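Ribulose bisphosphate carboxylase (Hyperthermus butylicus DSM 5456, PDB 6HUN) probably catalyses the addition of CO2 and water to ribulose 1,5-bisphosphate, giving two 3-phosphoglycerates, as part of an archaeal AMP degradation pathway. Local coordinates at residues L172-K177 with G197-V202; K177-Y182 with D204-A209; N243-I248 with I266-L271; R249-R254 with Q279-L284; A322-V327 with K374-V379. All blocks are in the same frame, centred on the assembly; numbering follows the deposited sequence. Where two conformers were deposited one is given.

Interaction 1: L172-K177 with G197-V202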
# COMPACT_ATOMS: atom_id res chain seq x y z
N LEU A 172 -4.82 28.34 3.08
CA LEU A 172 -3.39 28.28 2.81
C LEU A 172 -2.64 27.42 3.81
O LEU A 172 -2.88 27.52 5.02
CB LEU A 172 -2.80 29.69 2.82
CG LEU A 172 -3.60 30.60 1.86
CD1 LEU A 172 -3.31 32.07 2.14
CD2 LEU A 172 -3.36 30.22 0.41
N ALA A 173 -1.69 26.63 3.31
CA ALA A 173 -0.85 25.76 4.15
C ALA A 173 0.61 25.89 3.74
O ALA A 173 0.92 26.18 2.59
CB ALA A 173 -1.31 24.30 4.00
N THR A 174 1.53 25.71 4.71
CA THR A 174 2.97 25.74 4.45
C THR A 174 3.67 24.63 5.22
O THR A 174 3.46 24.52 6.43
CB THR A 174 3.60 27.07 4.87
OG1 THR A 174 3.12 28.09 4.00
CG2 THR A 174 5.15 27.01 4.75
N VAL A 175 4.52 23.88 4.54
CA VAL A 175 5.53 23.00 5.15
C VAL A 175 6.85 23.76 5.34
O VAL A 175 7.37 24.37 4.40
CB VAL A 175 5.76 21.76 4.28
CG1 VAL A 175 6.77 20.79 4.95
CG2 VAL A 175 4.44 21.08 3.98
N PRO A 176 7.42 23.73 6.55
CA PRO A 176 8.73 24.35 6.78
C PRO A 176 9.79 23.86 5.81
O PRO A 176 9.73 22.78 5.24
CB PRO A 176 9.07 23.91 8.22
CG PRO A 176 7.74 23.71 8.87
CD PRO A 176 6.81 23.23 7.79
N LYS A 177 10.80 24.70 5.63
CA LYS A 177 11.98 24.32 4.91
C LYS A 177 13.17 24.58 5.83
O LYS A 177 13.25 25.66 6.43
CB LYS A 177 12.14 25.10 3.60
CG LYS A 177 11.09 24.77 2.55
CD LYS A 177 11.25 25.67 1.30
CE LYS A 177 12.46 25.28 0.41
NZ LYS A 177 12.16 24.13 -0.49
N GLY A 197 2.03 35.73 9.81
CA GLY A 197 1.79 36.57 8.66
C GLY A 197 0.58 36.24 7.81
O GLY A 197 0.36 36.91 6.81
N GLY A 198 -0.22 35.23 8.15
CA GLY A 198 -1.41 34.98 7.35
C GLY A 198 -1.63 33.54 6.86
O GLY A 198 -2.67 33.24 6.27
N ILE A 199 -0.67 32.66 7.05
CA ILE A 199 -0.94 31.27 6.66
C ILE A 199 -1.86 30.65 7.71
O ILE A 199 -1.85 31.05 8.88
CB ILE A 199 0.37 30.49 6.45
CG1 ILE A 199 1.15 31.08 5.28
CG2 ILE A 199 0.11 28.95 6.21
CD1 ILE A 199 0.31 31.46 4.10
N ASP A 200 -2.75 29.76 7.26
CA ASP A 200 -3.81 29.21 8.11
C ASP A 200 -3.37 27.92 8.78
O ASP A 200 -3.74 27.68 9.93
CB ASP A 200 -5.08 28.94 7.29
CG ASP A 200 -5.49 30.15 6.44
OD1 ASP A 200 -5.78 31.25 7.03
OD2 ASP A 200 -5.50 29.98 5.20
N LEU A 201 -2.58 27.12 8.08
CA LEU A 201 -2.20 25.77 8.54
C LEU A 201 -0.70 25.60 8.38
O LEU A 201 -0.15 25.90 7.32
CB LEU A 201 -2.92 24.67 7.78
CG LEU A 201 -4.44 24.69 7.85
CD1 LEU A 201 -4.94 23.80 6.73
CD2 LEU A 201 -4.93 24.14 9.19
N VAL A 202 -0.03 25.13 9.45
CA VAL A 202 1.35 24.69 9.33
C VAL A 202 1.30 23.17 9.17
O VAL A 202 0.47 22.50 9.78
CB VAL A 202 2.20 25.15 10.53
CG1 VAL A 202 1.50 24.87 11.81
CG2 VAL A 202 3.59 24.50 10.50

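Interaction 2: K177-Y182 with D204-A209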
# COMPACT_ATOMS: atom_id res chain seq x y z
N LYS A 177 10.80 24.70 5.63
CA LYS A 177 11.98 24.32 4.91
C LYS A 177 13.17 24.58 5.83
O LYS A 177 13.25 25.66 6.43
CB LYS A 177 12.14 25.10 3.60
CG LYS A 177 11.09 24.77 2.55
CD LYS A 177 11.25 25.67 1.30
CE LYS A 177 12.46 25.28 0.41
NZ LYS A 177 12.16 24.13 -0.49
N PRO A 178 14.09 23.62 5.99
CA PRO A 178 14.03 22.27 5.38
C PRO A 178 12.97 21.42 6.06
O PRO A 178 12.54 21.78 7.16
CB PRO A 178 15.42 21.72 5.63
CG PRO A 178 15.86 22.43 6.91
CD PRO A 178 15.31 23.81 6.80
N LYS A 179 12.56 20.31 5.43
CA LYS A 179 11.46 19.53 5.99
C LYS A 179 11.88 18.78 7.25
O LYS A 179 11.03 18.46 8.07
CB LYS A 179 10.88 18.56 4.95
CG LYS A 179 11.94 17.93 4.03
CD LYS A 179 11.36 17.28 2.78
CE LYS A 179 11.47 15.75 2.83
NZ LYS A 179 10.55 15.13 1.82
N LEU A 180 13.18 18.53 7.43
CA LEU A 180 13.67 17.93 8.67
C LEU A 180 14.94 18.64 9.11
O LEU A 180 15.64 19.26 8.31
CB LEU A 180 13.95 16.42 8.53
CG LEU A 180 12.78 15.43 8.42
CD1 LEU A 180 13.32 14.00 8.42
CD2 LEU A 180 11.73 15.58 9.51
N GLY A 181 15.20 18.57 10.42
CA GLY A 181 16.43 19.13 10.97
C GLY A 181 16.26 20.06 12.16
O GLY A 181 17.25 20.49 12.76
N TYR A 182 15.02 20.39 12.50
CA TYR A 182 14.68 21.31 13.58
C TYR A 182 14.45 20.54 14.89
O TYR A 182 13.77 19.50 14.91
CB TYR A 182 13.42 22.11 13.21
CG TYR A 182 13.62 23.13 12.11
CD1 TYR A 182 14.46 24.23 12.31
CD2 TYR A 182 12.98 23.01 10.87
CE1 TYR A 182 14.66 25.17 11.32
CE2 TYR A 182 13.18 23.95 9.85
CZ TYR A 182 14.02 25.03 10.09
OH TYR A 182 14.26 26.00 9.13
N ASP A 204 3.24 19.36 8.74
CA ASP A 204 4.42 18.53 8.81
C ASP A 204 4.71 17.96 7.44
O ASP A 204 3.80 17.70 6.65
CB ASP A 204 4.17 17.34 9.76
CG ASP A 204 4.35 17.67 11.20
OD1 ASP A 204 4.84 18.81 11.58
OD2 ASP A 204 3.97 16.76 11.98
N ASP A 205 5.97 17.65 7.17
CA ASP A 205 6.16 16.94 5.92
C ASP A 205 5.87 15.45 6.12
O ASP A 205 5.71 14.96 7.25
CB ASP A 205 7.57 17.17 5.38
CG ASP A 205 7.61 17.21 3.85
OD1 ASP A 205 6.74 17.87 3.23
OD2 ASP A 205 8.49 16.57 3.26
N GLU A 206 5.75 14.71 4.99
CA GLU A 206 5.28 13.32 5.02
C GLU A 206 6.18 12.39 5.80
O GLU A 206 5.71 11.35 6.29
CB GLU A 206 5.11 12.81 3.58
CG GLU A 206 6.41 12.50 2.86
CD GLU A 206 7.16 13.73 2.41
OE1 GLU A 206 8.38 13.59 2.14
OE2 GLU A 206 6.55 14.83 2.34
N ASN A 207 7.44 12.71 5.97
CA ASN A 207 8.32 11.76 6.65
C ASN A 207 8.62 12.22 8.06
O ASN A 207 9.48 11.65 8.73
CB ASN A 207 9.59 11.47 5.82
CG ASN A 207 10.50 12.65 5.67
OD1 ASN A 207 10.12 13.76 5.98
ND2 ASN A 207 11.73 12.41 5.22
N PHE A 208 7.91 13.24 8.54
CA PHE A 208 8.02 13.62 9.94
C PHE A 208 7.13 12.68 10.72
O PHE A 208 6.00 12.40 10.30
CB PHE A 208 7.59 15.06 10.13
CG PHE A 208 8.36 15.79 11.17
CD1 PHE A 208 9.23 15.11 12.03
CD2 PHE A 208 8.20 17.16 11.33
CE1 PHE A 208 9.95 15.76 13.02
CE2 PHE A 208 8.91 17.82 12.32
CZ PHE A 208 9.79 17.11 13.18
N ALA A 209 7.66 12.10 11.80
CA ALA A 209 6.86 11.19 12.62
C ALA A 209 7.23 11.46 14.07
O ALA A 209 6.90 12.53 14.61
CB ALA A 209 7.11 9.72 12.24
O HOH W 1 8.21 19.31 8.24

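Interaction 3: N243-I248 with I266-L271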
# COMPACT_ATOMS: atom_id res chain seq x y z
N ASN A 243 1.62 15.16 11.77
CA ASN A 243 1.76 13.84 11.13
C ASN A 243 1.73 12.74 12.21
O ASN A 243 2.68 12.61 12.99
CB ASN A 243 3.02 13.80 10.30
CG ASN A 243 3.00 12.67 9.28
OD1 ASN A 243 2.31 11.70 9.48
ND2 ASN A 243 3.67 12.83 8.14
N VAL A 244 0.66 11.96 12.24
CA VAL A 244 0.49 10.88 13.22
C VAL A 244 0.81 9.53 12.61
O VAL A 244 0.50 8.48 13.22
CB VAL A 244 -0.93 10.88 13.83
CG1 VAL A 244 -1.21 12.19 14.59
CG2 VAL A 244 -1.99 10.67 12.72
N THR A 245 1.40 9.51 11.41
CA THR A 245 1.81 8.27 10.76
C THR A 245 2.72 7.47 11.70
O THR A 245 3.79 7.94 12.11
CB THR A 245 2.49 8.60 9.43
OG1 THR A 245 1.56 9.33 8.55
CG2 THR A 245 2.95 7.29 8.68
N ALA A 246 2.32 6.21 11.98
CA ALA A 246 2.98 5.47 13.06
C ALA A 246 2.36 4.08 13.15
O ALA A 246 1.28 3.83 12.58
CB ALA A 246 2.82 6.21 14.39
N PRO A 247 3.04 3.12 13.77
CA PRO A 247 2.33 1.88 14.12
C PRO A 247 1.08 2.25 14.92
O PRO A 247 1.02 3.31 15.57
CB PRO A 247 3.36 1.09 14.95
CG PRO A 247 4.73 1.65 14.50
CD PRO A 247 4.42 3.16 14.28
N ILE A 248 0.08 1.36 14.89
CA ILE A 248 -1.29 1.67 15.35
C ILE A 248 -1.28 2.20 16.80
O ILE A 248 -1.88 3.25 17.09
CB ILE A 248 -2.20 0.43 15.19
CG1 ILE A 248 -2.45 0.05 13.69
CG2 ILE A 248 -3.54 0.57 15.98
CD1 ILE A 248 -3.11 1.16 12.72
N ILE A 266 -5.30 16.10 12.11
CA ILE A 266 -4.21 15.13 12.06
C ILE A 266 -3.92 14.88 10.59
O ILE A 266 -4.80 15.03 9.74
CB ILE A 266 -4.54 13.80 12.81
CG1 ILE A 266 -5.85 13.21 12.26
CG2 ILE A 266 -4.63 14.14 14.33
CD1 ILE A 266 -6.26 11.74 12.78
N MET A 267 -2.67 14.53 10.29
CA MET A 267 -2.28 14.07 8.97
C MET A 267 -1.83 12.63 9.05
O MET A 267 -1.14 12.24 10.00
CB MET A 267 -1.13 14.95 8.43
CG MET A 267 -0.51 14.45 7.14
SD MET A 267 0.68 15.81 6.78
CE MET A 267 2.03 14.93 6.05
N ILE A 268 -2.17 11.85 8.02
CA ILE A 268 -1.76 10.45 7.94
C ILE A 268 -1.35 10.12 6.50
O ILE A 268 -1.96 10.59 5.53
CB ILE A 268 -2.84 9.50 8.42
CG1 ILE A 268 -2.28 8.05 8.39
CG2 ILE A 268 -4.10 9.56 7.54
CD1 ILE A 268 -3.09 7.15 9.22
N ASP A 269 -0.22 9.44 6.39
CA ASP A 269 0.27 8.96 5.09
C ASP A 269 -0.52 7.70 4.84
O ASP A 269 -0.16 6.62 5.30
CB ASP A 269 1.76 8.70 5.13
CG ASP A 269 2.60 9.91 5.51
OD1 ASP A 269 2.14 11.07 5.68
OD2 ASP A 269 3.82 9.71 5.62
N PHE A 270 -1.65 7.79 4.12
CA PHE A 270 -2.56 6.65 4.19
C PHE A 270 -2.10 5.47 3.33
O PHE A 270 -2.69 4.39 3.45
CB PHE A 270 -3.98 7.09 3.81
CG PHE A 270 -4.12 7.68 2.40
CD1 PHE A 270 -4.47 6.87 1.32
CD2 PHE A 270 -3.98 9.06 2.19
CE1 PHE A 270 -4.64 7.43 0.06
CE2 PHE A 270 -4.10 9.65 0.92
CZ PHE A 270 -4.47 8.85 -0.13
N LEU A 271 -1.16 5.66 2.41
CA LEU A 271 -0.68 4.51 1.63
C LEU A 271 0.51 3.85 2.31
O LEU A 271 0.66 2.62 2.18
CB LEU A 271 -0.30 4.92 0.18
CG LEU A 271 -1.60 5.38 -0.53
CD1 LEU A 271 -1.10 5.99 -1.88
CD2 LEU A 271 -2.64 4.29 -0.69

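Interaction 4: R249-R254 with Q279-L284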
# COMPACT_ATOMS: atom_id res chain seq x y z
N ARG A 249 -0.65 1.47 17.73
CA ARG A 249 -0.67 1.97 19.12
C ARG A 249 -0.01 3.35 19.25
O ARG A 249 -0.51 4.22 20.00
CB ARG A 249 -0.02 0.90 20.01
CG ARG A 249 -1.09 -0.08 20.48
CD ARG A 249 -0.56 -1.34 21.13
NE ARG A 249 -1.65 -2.29 21.30
CZ ARG A 249 -1.53 -3.55 21.73
NH1 ARG A 249 -0.34 -4.06 22.03
NH2 ARG A 249 -2.63 -4.30 21.83
N GLU A 250 1.09 3.61 18.51
CA GLU A 250 1.69 4.94 18.60
C GLU A 250 0.80 6.00 17.95
O GLU A 250 0.72 7.15 18.45
CB GLU A 250 3.09 4.93 17.96
CG GLU A 250 4.23 4.40 18.89
CD GLU A 250 4.31 5.21 20.22
OE1 GLU A 250 4.27 6.48 20.20
OE2 GLU A 250 4.39 4.56 21.31
N MET A 251 0.11 5.64 16.86
CA MET A 251 -0.79 6.61 16.21
C MET A 251 -1.94 6.98 17.14
O MET A 251 -2.34 8.16 17.24
CB MET A 251 -1.34 6.02 14.91
CG MET A 251 -2.36 6.98 14.20
SD MET A 251 -3.09 6.23 12.74
CE MET A 251 -4.25 5.11 13.48
N GLU A 252 -2.52 5.96 17.80
CA GLU A 252 -3.62 6.21 18.74
C GLU A 252 -3.21 7.20 19.81
O GLU A 252 -3.98 8.13 20.15
CB GLU A 252 -4.07 4.88 19.39
CG GLU A 252 -4.82 3.94 18.45
CD GLU A 252 -4.95 2.52 19.02
OE1 GLU A 252 -4.21 2.18 19.97
OE2 GLU A 252 -5.79 1.73 18.53
N LYS A 253 -2.01 7.04 20.37
CA LYS A 253 -1.58 8.00 21.40
C LYS A 253 -1.41 9.39 20.83
O LYS A 253 -1.68 10.40 21.51
CB LYS A 253 -0.27 7.53 22.03
CG LYS A 253 -0.41 6.22 22.79
CD LYS A 253 0.88 5.32 22.72
CE LYS A 253 1.70 5.46 23.99
NZ LYS A 253 2.81 4.47 24.08
N ARG A 254 -0.88 9.47 19.60
CA ARG A 254 -0.59 10.78 19.02
C ARG A 254 -1.87 11.49 18.63
O ARG A 254 -1.96 12.72 18.76
CB ARG A 254 0.37 10.64 17.82
CG ARG A 254 1.76 10.15 18.26
CD ARG A 254 2.72 9.68 17.12
NE ARG A 254 3.78 8.88 17.75
CZ ARG A 254 4.83 8.34 17.11
NH1 ARG A 254 5.01 8.56 15.82
NH2 ARG A 254 5.70 7.58 17.76
N GLN A 279 -8.66 4.05 8.07
CA GLN A 279 -10.03 3.88 8.58
C GLN A 279 -10.06 3.93 10.10
O GLN A 279 -11.07 4.38 10.68
CB GLN A 279 -10.66 2.55 8.09
CG GLN A 279 -10.79 2.56 6.52
CD GLN A 279 -11.75 1.50 6.04
OE1 GLN A 279 -11.34 0.38 5.71
NE2 GLN A 279 -13.06 1.82 6.07
N HIS A 280 -9.02 3.39 10.77
CA HIS A 280 -8.93 3.51 12.23
C HIS A 280 -8.77 4.97 12.67
O HIS A 280 -9.43 5.42 13.62
CB HIS A 280 -7.75 2.70 12.73
CG HIS A 280 -7.74 2.50 14.23
ND1 HIS A 280 -8.82 2.03 14.94
CD2 HIS A 280 -6.75 2.70 15.14
CE1 HIS A 280 -8.51 1.97 16.23
NE2 HIS A 280 -7.27 2.38 16.37
N ALA A 281 -7.92 5.73 11.97
CA ALA A 281 -7.81 7.17 12.28
C ALA A 281 -9.15 7.87 12.10
O ALA A 281 -9.51 8.78 12.89
CB ALA A 281 -6.72 7.77 11.38
N ARG A 282 -9.96 7.41 11.14
CA ARG A 282 -11.25 8.04 10.91
C ARG A 282 -12.20 7.77 12.07
O ARG A 282 -12.97 8.66 12.49
CB ARG A 282 -11.83 7.57 9.56
CG ARG A 282 -13.24 8.03 9.27
CD ARG A 282 -13.38 9.60 9.30
NE ARG A 282 -14.74 9.97 8.94
CZ ARG A 282 -15.73 10.04 9.82
NH1 ARG A 282 -15.50 9.84 11.12
NH2 ARG A 282 -16.96 10.39 9.41
N GLU A 283 -12.12 6.58 12.66
CA GLU A 283 -12.92 6.34 13.85
C GLU A 283 -12.45 7.19 15.01
O GLU A 283 -13.28 7.65 15.81
CB GLU A 283 -12.83 4.85 14.23
CG GLU A 283 -13.72 3.97 13.41
CD GLU A 283 -13.72 2.50 13.86
OE1 GLU A 283 -14.70 1.76 13.55
OE2 GLU A 283 -12.72 2.08 14.48
N LEU A 284 -11.13 7.33 15.21
CA LEU A 284 -10.72 8.21 16.31
C LEU A 284 -11.06 9.67 16.03
O LEU A 284 -11.37 10.42 16.96
CB LEU A 284 -9.23 8.09 16.60
CG LEU A 284 -8.90 6.66 17.06
CD1 LEU A 284 -7.40 6.39 17.02
CD2 LEU A 284 -9.50 6.35 18.44

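Interaction 5: A322-V327 with K374-V379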
# COMPACT_ATOMS: atom_id res chain seq x y z
N ALA A 322 -13.02 6.48 2.62
CA ALA A 322 -12.43 6.05 3.89
C ALA A 322 -12.46 7.17 4.90
O ALA A 322 -12.56 6.90 6.11
CB ALA A 322 -10.98 5.59 3.69
N GLY A 323 -12.40 8.42 4.43
CA GLY A 323 -12.70 9.52 5.31
C GLY A 323 -11.64 10.58 5.47
O GLY A 323 -11.69 11.29 6.48
N VAL A 324 -10.75 10.82 4.46
CA VAL A 324 -9.94 12.05 4.54
C VAL A 324 -10.84 13.27 4.35
O VAL A 324 -11.89 13.21 3.69
CB VAL A 324 -8.78 12.04 3.52
CG1 VAL A 324 -7.96 10.67 3.65
CG2 VAL A 324 -9.29 12.21 2.15
N ASP A 325 -10.43 14.38 4.97
CA ASP A 325 -11.09 15.66 4.70
C ASP A 325 -10.34 16.48 3.67
O ASP A 325 -10.91 17.43 3.10
CB ASP A 325 -11.19 16.49 5.96
CG ASP A 325 -12.05 15.81 7.01
OD1 ASP A 325 -13.27 15.80 6.82
OD2 ASP A 325 -11.48 15.21 7.93
N HIS A 326 -9.05 16.17 3.43
CA HIS A 326 -8.26 16.87 2.44
C HIS A 326 -7.42 15.84 1.68
O HIS A 326 -6.93 14.88 2.27
CB HIS A 326 -7.21 17.86 2.98
CG HIS A 326 -7.60 18.66 4.18
ND1 HIS A 326 -6.64 19.16 5.04
CD2 HIS A 326 -8.78 19.15 4.62
CE1 HIS A 326 -7.22 19.92 5.96
NE2 HIS A 326 -8.52 19.92 5.73
N VAL A 327 -7.18 16.07 0.39
CA VAL A 327 -6.31 15.10 -0.32
C VAL A 327 -5.67 15.80 -1.52
O VAL A 327 -6.27 16.67 -2.16
CB VAL A 327 -7.07 13.82 -0.76
CG1 VAL A 327 -7.92 14.08 -1.97
CG2 VAL A 327 -6.03 12.67 -1.15
N LYS A 374 -19.44 13.43 2.54
CA LYS A 374 -19.17 14.86 2.43
C LYS A 374 -18.07 15.09 1.40
O LYS A 374 -17.31 14.17 1.12
CB LYS A 374 -18.66 15.39 3.77
CG LYS A 374 -19.86 15.53 4.85
CD LYS A 374 -19.33 15.74 6.20
CE LYS A 374 -20.57 16.05 7.17
NZ LYS A 374 -20.11 16.08 8.55
N PRO A 375 -18.04 16.26 0.78
CA PRO A 375 -16.93 16.59 -0.14
C PRO A 375 -15.61 16.79 0.58
O PRO A 375 -15.53 17.15 1.75
CB PRO A 375 -17.40 17.89 -0.80
CG PRO A 375 -18.32 18.50 0.19
CD PRO A 375 -19.01 17.37 0.94
N VAL A 376 -14.54 16.61 -0.18
CA VAL A 376 -13.16 16.65 0.30
C VAL A 376 -12.52 17.94 -0.23
O VAL A 376 -12.74 18.28 -1.38
CB VAL A 376 -12.41 15.40 -0.24
CG1 VAL A 376 -10.93 15.56 0.01
CG2 VAL A 376 -13.01 14.15 0.51
N PHE A 377 -11.61 18.57 0.54
CA PHE A 377 -10.78 19.69 0.03
C PHE A 377 -9.66 19.16 -0.86
O PHE A 377 -8.76 18.49 -0.37
CB PHE A 377 -10.12 20.45 1.19
CG PHE A 377 -10.78 21.76 1.54
CD1 PHE A 377 -10.94 22.79 0.58
CD2 PHE A 377 -11.22 21.98 2.84
CE1 PHE A 377 -11.54 24.03 0.92
CE2 PHE A 377 -11.82 23.17 3.17
CZ PHE A 377 -12.01 24.19 2.24
N PRO A 378 -9.63 19.51 -2.14
CA PRO A 378 -8.44 19.20 -2.95
C PRO A 378 -7.32 20.10 -2.47
O PRO A 378 -7.54 21.28 -2.12
CB PRO A 378 -8.86 19.57 -4.38
CG PRO A 378 -10.31 19.80 -4.34
CD PRO A 378 -10.71 20.15 -2.91
N VAL A 379 -6.12 19.56 -2.50
CA VAL A 379 -4.92 20.30 -2.14
C VAL A 379 -4.10 20.54 -3.40
O VAL A 379 -3.82 19.60 -4.15
CB VAL A 379 -4.12 19.54 -1.08
CG1 VAL A 379 -2.78 20.24 -0.83
CG2 VAL A 379 -5.02 19.36 0.18

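Interaction 1: L172-K177 with G197-V202
The carbonyl oxygen of Leu-172 is gripped by two backbone N-H groups. Leu-201 N lies 3.1 Å from Leu-172 O, in the carbonyl plane, whereas Asp-200 N approaches Leu-172 O from above that plane at 3.2 Å. The amide of Leu-172 has a single, straighter bond: Asp-200 CG stands anti to its own carbonyl carbon, so that OD2 offers its anti lone pair to Leu-172 N at 2.8 Å (167°). The other carboxylate oxygen of Asp-200 forms a salt bridge with Arg-169, which helps to fix the rotation of the group. Regular parallel pairing then takes over, with Thr-174 N bonded to Leu-201 O at 3.1 Å. Ile-199 crosses Leu-172 at about a right angle, its CD1 3.8 Å from Leu-172 CB. Its branches CG1 and CG2 both press on Thr-174 OG1, a buried hydroxyl with no hydrogen-bond partner in the model. The contact closes a beta-alpha-beta unit: helix 184-196, which ends in a Schellman motif at Gly-198, covers Thr-174 and Ile-199 with Ile-194, and shares the outside of strands 171-174 and 201-203 with helix 415-431, whose Val-422 and Ala-419 meet Leu-172 and Ile-199.

Interaction 2: K177-Y182 with D204-A209
The predicted active site of the enzyme brings these two loops together, pairing Lys-179, a probable substrate-binding residue, with Asp-205 and Glu-206, both predicted magnesium ligands. Lys-179 starts with CG in the crowded position between backbone N and carbonyl carbon, and bends at its third torsion (-110°), so that its chain crosses Asp-205 obliquely, with CD and CE close to OD2. Its NZ forms salt bridges with Asp-205 OD2 at 2.9 Å, met nearly along the C-O axis, and with Glu-206 OE1 at 2.7 Å, through the syn lone pair. Glu-65 of the second subunit is a third carboxylate on the same ammonium, a cluster that would probably keep the lysine charged. One water joins the backbones, donating to Lys-179 O and accepting from Asp-205 N. Beyond the charges, Leu-180 CD2 sits over one face of the Phe-208 ring, 3.9 Å from its centroid, in a CH-pi contact, while Leu-180 CD1 rests on the amide of Asn-207. Asn-207 ND2 bonds to Ser-67 and Ser-121 of the second subunit. Such loops, following strands 171-174 and 201-203, are typical of the catalytic mouth of a TIM barrel, which in Rubisco is completed by the N-terminal domain of the partner subunit.

Interaction 3: N243-I248 with I266-L271
A short run of side-chain bonds takes over where the parallel pairing of two barrel strands gives out. The last regular bond runs from Val-244 N to Met-267 O, 2.9 Å and nearly along the C=O axis, beside the bridge between Asn-243 and Met-267. After that the chain of Asn-243 turns away from strand 265-269, and its side chain organises the departure. With CG anti to the backbone N, Asn-243 OD1 accepts two bonds in its carbonyl plane: Thr-245 N at 3.1 Å, which makes an Asx turn, and Thr-245 OG1 at 2.7 Å. The hydroxyl, having given its proton to the amide, serves as acceptor on the other side, and Asp-269 N reaches Thr-245 OG1 at 2.8 Å in a bond of 163°. Thr-245 OG1 thus stands in for a main-chain carbonyl. The amide nitrogen of Asn-243 bonds to Asp-205 O and reaches Asp-269 OD1 only weakly, at 3.4 Å, the amide and carboxylate planes being 66° apart; Met-267 CE lies alongside Asn-243 ND2 at 3.4 Å. On the other side of the strands Val-244 CG1 packs against Ile-266 CG2. An alanine in place of Asn-243 would lose both acceptor bonds of OD1 and would probably loosen the turn and the orientation of the Thr-245 hydroxyl. The chemistry implies a chain of bonds, backbone N-H to hydroxyl to amide oxygen, that probably helps to hold Asp-269 beside His-295, a predicted proton acceptor, and Glu-206, a predicted metal ligand.

Interaction 4: R249-R254 with Q279-L284
Glu-252 spans the groove between two neighbouring outer helices of the barrel, and its path from root to tip describes much of the contact. The segments run nearly parallel, crossing at -27° with their axes 10.8 Å apart, too far for backbones to touch. From CB the chain extends toward helix 275-288. CG meets Leu-284 CD1 at 3.8 Å, an apolar rest crossing at about a right angle, and also nears His-280. CD lies in the plane of the His-280 ring, at its edge. At the tip, OE2 accepts from His-280 NE2 at 2.7 Å, through its anti lone pair and with an N-H...O angle of 151°, while the carboxylate is turned 53° from the ring plane. Met-251, one position back, bends at its last torsion so that CE touches the same ring edge, 3.8 Å from His-280 CD2, and SD lies 4.2 Å from Ala-281 CB. An alanine at Glu-252 would remove the acceptor of the His-280 N-H and the rest for Leu-284, and would probably free the imidazole to turn. On another flank Glu-250 forms salt bridges to Lys-253 and Arg-254, and Arg-254 also pairs with Glu-111 of the second subunit. Arg-249 of that subunit packs on His-280. One polar clasp thus sits among apolar contacts, and the nearby carboxylate would tend to raise the pKa of the histidine.

Interaction 5: A322-V327 with K374-V379
Strands 326-328 and 377-380 lie side by side in the eight-stranded parallel TIM barrel of the catalytic domain, and this contact covers the start of their pairing. Backbone bonds set the register. Phe-377 N reaches Asp-325 O at 2.9 Å. Val-327 N returns to Phe-377 O at 3.0 Å, in the carbonyl plane. Val-379 N then binds Val-327 O at 2.9 Å, from well above the plane of that carbonyl. Pro-378, which has no N-H to give, sits between the two donors of its strand, and its CA makes a weaker C-H...O contact to Val-327 O, as His-326 CA does to Phe-377 O.

Apolar packing comes next. Val-376, with CG1 anti to its backbone N, places that methyl 3.9 Å from Val-327 CG1, on the side covered by Val-351 of helix 339-352. Its CG2 lies against Val-324 O, a buried carbonyl oxygen with no partner in the model. On the other side of the strands, Val-379 CG2 touches His-326 CB at 3.9 Å, and Ile-401 of the next strand borders both residues. A bound calcium lies about 4 Å from the Val-379 side chain.

The polar side chains find their partners outside the two segments: Asp-325 accepts from the backbone N of Ile-292, Lys-155 and Gly-156, and His-326, on the barrel's inner face, is hydrogen-bonded through ND1 to His-293 ND1. His-326 and Phe-377 run side by side, pointing the same way, and His-326 CD2 approaches Phe-377 CB obliquely, at 3.9 Å.

Overall arrangement
All five contacts are mainly buried, yet unequally: in 1, 3 and 5, which join neighbouring strands of one closed sheet, every touching residue is buried, whereas 4, in the outer helical layer with partly exposed Glu-252, lies nearer the surface. Interactions 1 and 5 rely chiefly on backbone bonds, whereas 3, where a strand gives way to a loop, relies largely on side chains. Interaction 2 shares Lys-177 with interaction 1 and centres on salt bridges, with an apolar flank; it touches interaction 3 at Asn-243. Interaction 4 backs interaction 3, where Met-251 meets Ile-268. The second subunit meets 2 and 4 with salt bridges and packing, 3 by packing, 1 only at Lys-177, and 5 not at all.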